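Local structure of Iron(III) ABC transporter, periplasmic iron-compound-binding protein (Vibrio cholerae, 5GGY) at residues A113-A116 against I117-K121; A139-A142 against R143-E146. The protein probably binds ferric siderophores such as Desferal in the periplasm and passes them to an ABC transporter for iron uptake. One frame throughout, in Å; residues are numbered along the deposited sequence.

Contact 1. Residues A113-A116 against I117-K121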
loop_
_atom_site.group_PDB
_atom_site.type_symbol
_atom_site.label_atom_id
_atom_site.label_comp_id
_atom_site.label_asym_id
_atom_site.label_seq_id
_atom_site.Cartn_x
_atom_site.Cartn_y
_atom_site.Cartn_z
ATOM N N ALA A 113 -3.618 -4.285 -10.671
ATOM C CA ALA A 113 -3.524 -4.300 -9.213
ATOM C C ALA A 113 -3.575 -2.901 -8.605
ATOM O O ALA A 113 -4.218 -2.688 -7.579
ATOM C CB ALA A 113 -2.261 -4.999 -8.786
ATOM N N GLN A 114 -2.892 -1.950 -9.235
ATOM C CA GLN A 114 -2.903 -0.572 -8.757
ATOM C C GLN A 114 -4.294 0.031 -8.882
ATOM O O GLN A 114 -4.749 0.747 -7.991
ATOM C CB GLN A 114 -1.893 0.282 -9.523
ATOM C CG GLN A 114 -0.444 -0.062 -9.236
ATOM C CD GLN A 114 0.519 0.860 -9.961
ATOM O OE1 GLN A 114 0.113 1.875 -10.528
ATOM N NE2 GLN A 114 1.800 0.509 -9.950
ATOM N N VAL A 115 -4.964 -0.270 -9.992
ATOM C CA VAL A 115 -6.315 0.225 -10.235
ATOM C C VAL A 115 -7.297 -0.400 -9.250
ATOM O O VAL A 115 -8.211 0.260 -8.760
ATOM C CB VAL A 115 -6.768 -0.068 -11.680
ATOM C CG1 VAL A 115 -8.198 0.392 -11.900
ATOM C CG2 VAL A 115 -5.839 0.615 -12.669
ATOM N N ALA A 116 -7.085 -1.679 -8.953
ATOM C CA ALA A 116 -7.905 -2.393 -7.977
ATOM C C ALA A 116 -7.774 -1.771 -6.594
ATOM O O ALA A 116 -8.762 -1.636 -5.870
ATOM C CB ALA A 116 -7.521 -3.863 -7.929
ATOM N N ILE A 117 -6.549 -1.399 -6.238
ATOM C CA ILE A 117 -6.274 -0.742 -4.968
ATOM C C ILE A 117 -6.902 0.645 -4.922
ATOM O O ILE A 117 -7.477 1.050 -3.915
ATOM C CB ILE A 117 -4.752 -0.619 -4.717
ATOM C CG1 ILE A 117 -4.145 -1.994 -4.463
ATOM C CG2 ILE A 117 -4.476 0.307 -3.547
ATOM C CD1 ILE A 117 -2.651 -1.962 -4.250
ATOM N N SER A 118 -6.801 1.364 -6.032
ATOM C CA SER A 118 -7.346 2.710 -6.123
ATOM C C SER A 118 -8.870 2.694 -6.049
ATOM O O SER A 118 -9.475 3.534 -5.380
ATOM C CB SER A 118 -6.887 3.390 -7.415
ATOM O OG SER A 118 -7.348 4.731 -7.467
ATOM N N HIS A 119 -9.486 1.732 -6.730
ATOM C CA HIS A 119 -10.938 1.588 -6.702
ATOM C C HIS A 119 -11.421 1.225 -5.302
ATOM O O HIS A 119 -12.472 1.687 -4.859
ATOM C CB HIS A 119 -11.399 0.533 -7.708
ATOM C CG HIS A 119 -11.319 0.982 -9.134
ATOM N ND1 HIS A 119 -10.924 2.253 -9.490
ATOM C CD2 HIS A 119 -11.583 0.333 -10.291
ATOM C CE1 HIS A 119 -10.948 2.368 -10.806
ATOM N NE2 HIS A 119 -11.346 1.215 -11.316
ATOM N N PHE A 120 -10.645 0.391 -4.617
ATOM C CA PHE A 120 -10.960 -0.035 -3.260
ATOM C C PHE A 120 -11.025 1.161 -2.322
ATOM O O PHE A 120 -11.874 1.225 -1.432
ATOM C CB PHE A 120 -9.917 -1.044 -2.781
ATOM C CG PHE A 120 -10.195 -1.625 -1.423
ATOM C CD1 PHE A 120 -11.285 -2.455 -1.213
ATOM C CD2 PHE A 120 -9.335 -1.375 -0.367
ATOM C CE1 PHE A 120 -11.523 -3.003 0.033
ATOM C CE2 PHE A 120 -9.565 -1.919 0.877
ATOM C CZ PHE A 120 -10.658 -2.732 1.082
ATOM N N LYS A 121 -10.130 2.117 -2.538
ATOM C CA LYS A 121 -10.092 3.323 -1.723
ATOM C C LYS A 121 -11.252 4.266 -2.024
ATOM O O LYS A 121 -11.908 4.759 -1.110
ATOM C CB LYS A 121 -8.769 4.051 -1.932
ATOM C CG LYS A 121 -7.561 3.284 -1.461
ATOM C CD LYS A 121 -6.302 4.002 -1.865
ATOM C CE LYS A 121 -5.086 3.364 -1.239
ATOM N NZ LYS A 121 -3.859 4.032 -1.732
#
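The carbonyl oxygen of Ala-116 is gripped twice: Phe-120 N donates to Ala-116 O at 3.0 Å, and the side-chain amide of Gln-29, on helix 24-32, gives it a second hydrogen bond. The preceding i to i+4 bond runs from His-119 N to Val-115 O at 2.8 Å, with an N-H...O angle of 160°. That same Val-115 oxygen lies over one face of the His-119 imidazole, 3.2 Å above its plane and offset toward the rim. Farther out, Val-115 CG1 rests on the ring as a CH-pi contact, 3.6 Å from the centroid and closest to His-119 NE2 at 3.3 Å. CG1 comes over the face because it stands anti to the valine's backbone N (chi1 177°). His-119 NE2 is also hydrogen-bonded to the carbonyl of Pro-104, which helps fix how the ring is turned. Elsewhere on the turn, Ile-117 CG1 packs 3.2 Å from Ala-113 O, and its side chain also touches Tyr-184. The backbone bonds and the Val-115/His-119 pair are the i to i+4 contacts of an alpha-helix, here helix 112-126, which directly precedes the long helix of this two-lobed periplasmic binding protein.

Contact 2. Residues A139-A142 against R143-E146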
loop_
_atom_site.group_PDB
_atom_site.type_symbol
_atom_site.label_atom_id
_atom_site.label_comp_id
_atom_site.label_asym_id
_atom_site.label_seq_id
_atom_site.Cartn_x
_atom_site.Cartn_y
_atom_site.Cartn_z
ATOM N N ALA A 139 -2.648 -4.514 6.466
ATOM C CA ALA A 139 -2.491 -5.927 6.780
ATOM C C ALA A 139 -2.001 -6.697 5.561
ATOM O O ALA A 139 -1.262 -7.672 5.685
ATOM C CB ALA A 139 -3.801 -6.509 7.284
ATOM N N MET A 140 -2.417 -6.243 4.384
ATOM C CA MET A 140 -2.027 -6.873 3.131
ATOM C C MET A 140 -0.533 -6.707 2.856
ATOM O O MET A 140 0.158 -7.676 2.537
ATOM C CB MET A 140 -2.841 -6.294 1.971
ATOM C CG MET A 140 -2.698 -7.068 0.674
ATOM S SD MET A 140 -3.700 -6.407 -0.668
ATOM C CE MET A 140 -2.835 -4.882 -1.021
ATOM N N TYR A 141 -0.042 -5.478 2.984
ATOM C CA TYR A 141 1.364 -5.177 2.733
ATOM C C TYR A 141 2.262 -5.872 3.746
ATOM O O TYR A 141 3.390 -6.255 3.436
ATOM C CB TYR A 141 1.598 -3.667 2.762
ATOM C CG TYR A 141 0.854 -2.926 1.675
ATOM C CD1 TYR A 141 0.794 -3.431 0.382
ATOM C CD2 TYR A 141 0.199 -1.729 1.943
ATOM C CE1 TYR A 141 0.113 -2.760 -0.616
ATOM C CE2 TYR A 141 -0.484 -1.053 0.951
ATOM C CZ TYR A 141 -0.526 -1.572 -0.325
ATOM O OH TYR A 141 -1.208 -0.899 -1.315
ATOM N N ALA A 142 1.749 -6.039 4.961
ATOM C CA ALA A 142 2.465 -6.774 5.993
ATOM C C ALA A 142 2.466 -8.265 5.667
ATOM O O ALA A 142 3.478 -8.947 5.833
ATOM C CB ALA A 142 1.844 -6.522 7.358
ATOM N N ARG A 143 1.323 -8.755 5.194
ATOM C CA ARG A 143 1.179 -10.150 4.790
ATOM C C ARG A 143 2.130 -10.491 3.648
ATOM O O ARG A 143 2.694 -11.586 3.612
ATOM C CB ARG A 143 -0.265 -10.438 4.379
ATOM C CG ARG A 143 -0.539 -11.887 4.022
ATOM C CD ARG A 143 -0.136 -12.812 5.156
ATOM N NE ARG A 143 -0.557 -14.190 4.919
ATOM C CZ ARG A 143 -0.151 -15.227 5.644
ATOM N NH1 ARG A 143 0.694 -15.043 6.647
ATOM N NH2 ARG A 143 -0.586 -16.446 5.363
ATOM N N PHE A 144 2.304 -9.548 2.723
ATOM C CA PHE A 144 3.221 -9.718 1.596
ATOM C C PHE A 144 4.638 -9.999 2.082
ATOM O O PHE A 144 5.327 -10.874 1.559
ATOM C CB PHE A 144 3.223 -8.473 0.705
ATOM C CG PHE A 144 1.977 -8.306 -0.117
ATOM C CD1 PHE A 144 1.286 -9.408 -0.589
ATOM C CD2 PHE A 144 1.499 -7.042 -0.418
ATOM C CE1 PHE A 144 0.143 -9.253 -1.343
ATOM C CE2 PHE A 144 0.358 -6.879 -1.176
ATOM C CZ PHE A 144 -0.322 -7.986 -1.640
ATOM N N SER A 145 5.060 -9.247 3.093
ATOM C CA SER A 145 6.402 -9.372 3.652
ATOM C C SER A 145 6.590 -10.704 4.367
ATOM O O SER A 145 7.650 -11.320 4.275
ATOM C CB SER A 145 6.694 -8.221 4.620
ATOM O OG SER A 145 6.609 -6.965 3.968
ATOM N N GLU A 146 5.559 -11.142 5.083
ATOM C CA GLU A 146 5.603 -12.420 5.787
ATOM C C GLU A 146 5.775 -13.572 4.806
ATOM O O GLU A 146 6.610 -14.455 5.008
ATOM C CB GLU A 146 4.334 -12.630 6.621
ATOM C CG GLU A 146 4.063 -11.542 7.644
ATOM C CD GLU A 146 2.750 -11.751 8.375
ATOM O OE1 GLU A 146 2.103 -12.794 8.142
ATOM O OE2 GLU A 146 2.363 -10.876 9.177
#
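Met-140 and Phe-144, one turn apart, lie side by side in a Met-aromatic contact. The sulfur sits obliquely, Met-140 SD being 4.8 Å from the Phe-144 ring centroid, while the closest touch is Met-140 CG to Phe-144 CZ at 3.4 Å. A bend at the last methionine torsion (chi3 71°) brings CE back toward the ring as well. Tyr-141 approaches from the next position along the helix: Phe-144 CD2 meets the edge of the tyrosine ring, 3.8 Å from Tyr-141 CD1. This apolar cluster lies on helix 130-154, probably the long helix that joins the two lobes in this family of binding proteins; Met-262 and Ala-268 of helix 262-276 and Tyr-184 of helix 181-188 pack against it. Among backbone bonds, Phe-144 N reaches Met-140 O at 2.9 Å, and that oxygen also stands over one face of the phenylalanine ring. Tyr-141 O receives two weak bonds, from Ser-145 N at 3.4 Å and from Ser-145 OG at 3.3 Å. The charged pair occupies another side of the helix. Arg-143 NH1 meets Glu-146 OE1 at 3.0 Å in the guanidinium plane, and Arg-143 NE bridges to Glu-269, so two carboxylates hold the guanidinium.

Contacts 1 and 2 sit on consecutive helices, 112-126 and 130-154, with their centres about 17 Å apart. They touch where the end of Ile-117 packs against the tyrosine hydroxyl, Ile-117 CD1 lying 3.4 Å from Tyr-141 OH. Tyr-184 of helix 181-188 is shared: Ala-113 and Ile-117 pack on it from contact 1, Tyr-141 and Phe-144 from contact 2. A second meeting point is Glu-54 of the second subunit, whose carboxylate forms a salt bridge with Lys-121 and a hydrogen bond with Tyr-141 OH. Both helices thus contribute to the subunit interface in this apo structure, while contact 2 also faces helix 262-276.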